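Long-range contact in endo-pectate lyase (Erwinia chrysanthemi, PDB 3B4N), which cleaves polygalacturonate by calcium-dependent elimination, in an endo mode, and probably also acts on highly methylated pectins: residues S55-R60 / Y84-V88. Sequence-based numbering, arbitrary orientation.
Sequences SNPDLR and YWYWV. With EDO (1,2-ethanediol), chain H.
A hairpin connection folded over tryptophans of a neighbouring strand is illustrated by 55-60, most of the link between strands 44-52 and 61-66. It covers the start of strand 85-92, which is antiparallel to 44-52 (Trp85 with Gly52, Trp87 with Tyr50). After Asn56 the loop coils into a 3-10 turn at 57-59, held by backbone hydrogen bonds Leu59 N to Asn56 O (3.0 Å) and Arg60 N to Pro57 O (3.2 Å). Ser55 CA faces Trp85 CA at 6.0 Å, Arg60 CA Tyr86 CA at 7.9 Å. Trp85 and Trp87, both m at chi1 with chi2 near -100°, direct CB toward the loop. Ser55 CA sits 3.5 Å from the Trp85 pyrrole centroid, a CH-pi contact 1° off the ring normal. Pro57 CB touches Trp87 CZ2 at 3.8 Å. Arg60 (chi1 p, then t, t) spans the Trp87 face: CD makes a CH-pi contact with the six-membered centroid (4.0 Å), CZ a cation-pi pair with the five-membered one (4.4 Å, 11° off normal), and NH1 approaches CD1 at 3.3 Å. Arg60 NH2 weakly hydrogen-bonds O2 of EDO (3.2 Å), probably a crystallisation additive. No hydrogen bond joins the segments. Strand order 61-66, 44-52, 85-92, 97-104 is consistent with the C'-C-F-G sheet of a fibronectin type III-like β-sandwich, separate from the catalytic parallel β-helix, 55-60 lying in its C-C' loop.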
loop_
_atom_site.group_PDB
_atom_site.type_symbol
_atom_site.label_atom_id
_atom_site.label_comp_id
_atom_site.label_asym_id
_atom_site.label_seq_id
_atom_site.Cartn_x
_atom_site.Cartn_y
_atom_site.Cartn_z
ATOM N N SER A 55 -6.751 27.384 -8.683
ATOM C CA SER A 55 -7.012 27.043 -7.288
ATOM C C SER A 55 -8.427 27.350 -6.797
ATOM O O SER A 55 -8.790 26.994 -5.669
ATOM C CB SER A 55 -6.009 27.774 -6.394
ATOM O OG SER A 55 -6.207 29.180 -6.470
ATOM N N ASN A 56 -9.227 28.005 -7.633
ATOM C CA ASN A 56 -10.589 28.379 -7.253
ATOM C C ASN A 56 -11.511 27.169 -7.167
ATOM O O ASN A 56 -11.880 26.587 -8.187
ATOM C CB ASN A 56 -11.145 29.401 -8.259
ATOM C CG ASN A 56 -12.461 30.031 -7.810
ATOM O OD1 ASN A 56 -12.951 30.978 -8.435
ATOM N ND2 ASN A 56 -13.038 29.514 -6.735
ATOM N N PRO A 57 -11.911 26.785 -5.943
ATOM C CA PRO A 57 -12.796 25.625 -5.804
ATOM C C PRO A 57 -14.133 25.804 -6.512
ATOM O O PRO A 57 -14.751 24.839 -6.956
ATOM C CB PRO A 57 -12.952 25.482 -4.292
ATOM C CG PRO A 57 -12.824 26.919 -3.802
ATOM C CD PRO A 57 -11.677 27.445 -4.643
ATOM N N ASP A 58 -14.580 27.047 -6.644
ATOM C CA ASP A 58 -15.856 27.285 -7.294
ATOM C C ASP A 58 -15.838 26.922 -8.782
ATOM O O ASP A 58 -16.894 26.749 -9.389
ATOM C CB ASP A 58 -16.266 28.751 -7.132
ATOM C CG ASP A 58 -16.651 29.104 -5.708
ATOM O OD1 ASP A 58 -17.106 30.245 -5.499
ATOM O OD2 ASP A 58 -16.507 28.265 -4.795
ATOM N N LEU A 59 -14.643 26.803 -9.356
ATOM C CA LEU A 59 -14.503 26.469 -10.770
ATOM C C LEU A 59 -14.138 25.011 -11.019
ATOM O O LEU A 59 -13.985 24.601 -12.169
ATOM C CB LEU A 59 -13.442 27.361 -11.416
ATOM C CG LEU A 59 -13.757 28.858 -11.413
ATOM C CD1 LEU A 59 -12.610 29.611 -12.070
ATOM C CD2 LEU A 59 -15.066 29.106 -12.154
ATOM N N ARG A 60 -14.000 24.225 -9.957
ATOM C CA ARG A 60 -13.640 22.827 -10.132
ATOM C C ARG A 60 -14.778 22.075 -10.796
ATOM O O ARG A 60 -15.955 22.419 -10.636
ATOM C CB ARG A 60 -13.300 22.183 -8.785
ATOM C CG ARG A 60 -14.505 21.930 -7.891
ATOM C CD ARG A 60 -14.072 21.679 -6.450
ATOM N NE ARG A 60 -15.209 21.747 -5.538
ATOM C CZ ARG A 60 -15.098 21.936 -4.227
ATOM N NH1 ARG A 60 -13.899 22.068 -3.671
ATOM N NH2 ARG A 60 -16.191 22.029 -3.476
ATOM N N TYR A 84 -2.708 21.609 -12.184
ATOM C CA TYR A 84 -4.037 21.172 -11.779
ATOM C C TYR A 84 -4.226 21.149 -10.276
ATOM O O TYR A 84 -3.278 20.964 -9.513
ATOM C CB TYR A 84 -4.329 19.770 -12.325
ATOM C CG TYR A 84 -4.328 19.703 -13.829
ATOM C CD1 TYR A 84 -3.144 19.514 -14.533
ATOM C CD2 TYR A 84 -5.510 19.857 -14.550
ATOM C CE1 TYR A 84 -3.137 19.478 -15.922
ATOM C CE2 TYR A 84 -5.513 19.826 -15.944
ATOM C CZ TYR A 84 -4.322 19.634 -16.617
ATOM O OH TYR A 84 -4.316 19.593 -17.990
ATOM N N TRP A 85 -5.472 21.358 -9.871
ATOM C CA TRP A 85 -5.877 21.302 -8.474
ATOM C C TRP A 85 -6.945 20.218 -8.424
ATOM O O TRP A 85 -7.787 20.106 -9.333
ATOM C CB TRP A 85 -6.480 22.628 -8.002
ATOM C CG TRP A 85 -5.467 23.645 -7.598
ATOM C CD1 TRP A 85 -5.114 23.992 -6.326
ATOM C CD2 TRP A 85 -4.643 24.416 -8.472
ATOM N NE1 TRP A 85 -4.115 24.933 -6.353
ATOM C CE2 TRP A 85 -3.805 25.213 -7.658
ATOM C CE3 TRP A 85 -4.531 24.513 -9.863
ATOM C CZ2 TRP A 85 -2.862 26.095 -8.193
ATOM C CZ3 TRP A 85 -3.591 25.393 -10.398
ATOM C CH2 TRP A 85 -2.769 26.173 -9.557
ATOM N N TYR A 86 -6.890 19.414 -7.368
ATOM C CA TYR A 86 -7.842 18.334 -7.160
ATOM C C TYR A 86 -8.479 18.398 -5.783
ATOM O O TYR A 86 -7.882 18.879 -4.829
ATOM C CB TYR A 86 -7.143 16.978 -7.258
ATOM C CG TYR A 86 -6.581 16.629 -8.609
ATOM C CD1 TYR A 86 -7.341 15.932 -9.545
ATOM C CD2 TYR A 86 -5.265 16.948 -8.929
ATOM C CE1 TYR A 86 -6.790 15.548 -10.777
ATOM C CE2 TYR A 86 -4.710 16.578 -10.141
ATOM C CZ TYR A 86 -5.472 15.880 -11.058
ATOM O OH TYR A 86 -4.919 15.512 -12.259
ATOM N N TRP A 87 -9.708 17.898 -5.711
ATOM C CA TRP A 87 -10.464 17.787 -4.462
ATOM C C TRP A 87 -11.225 16.475 -4.569
ATOM O O TRP A 87 -11.588 16.043 -5.662
ATOM C CB TRP A 87 -11.534 18.873 -4.314
ATOM C CG TRP A 87 -11.049 20.257 -4.109
ATOM C CD1 TRP A 87 -10.944 20.928 -2.923
ATOM C CD2 TRP A 87 -10.649 21.173 -5.128
ATOM N NE1 TRP A 87 -10.512 22.212 -3.145
ATOM C CE2 TRP A 87 -10.323 22.390 -4.490
ATOM C CE3 TRP A 87 -10.533 21.084 -6.523
ATOM C CZ2 TRP A 87 -9.891 23.514 -5.200
ATOM C CZ3 TRP A 87 -10.104 22.204 -7.233
ATOM C CH2 TRP A 87 -9.788 23.403 -6.566
ATOM N N VAL A 88 -11.468 15.837 -3.434
ATOM C CA VAL A 88 -12.265 14.621 -3.409
ATOM C C VAL A 88 -13.435 14.894 -2.467
ATOM O O VAL A 88 -13.258 15.366 -1.341
ATOM C CB VAL A 88 -11.464 13.395 -2.923
ATOM C CG1 VAL A 88 -12.417 12.240 -2.609
ATOM C CG2 VAL A 88 -10.481 12.968 -4.004
HETATM C C1 EDO H . -18.031 21.779 -7.112
HETATM O O1 EDO H . -19.340 21.147 -6.621
HETATM C C2 EDO H . -17.980 23.316 -7.031
HETATM O O2 EDO H . -18.015 23.728 -5.518
#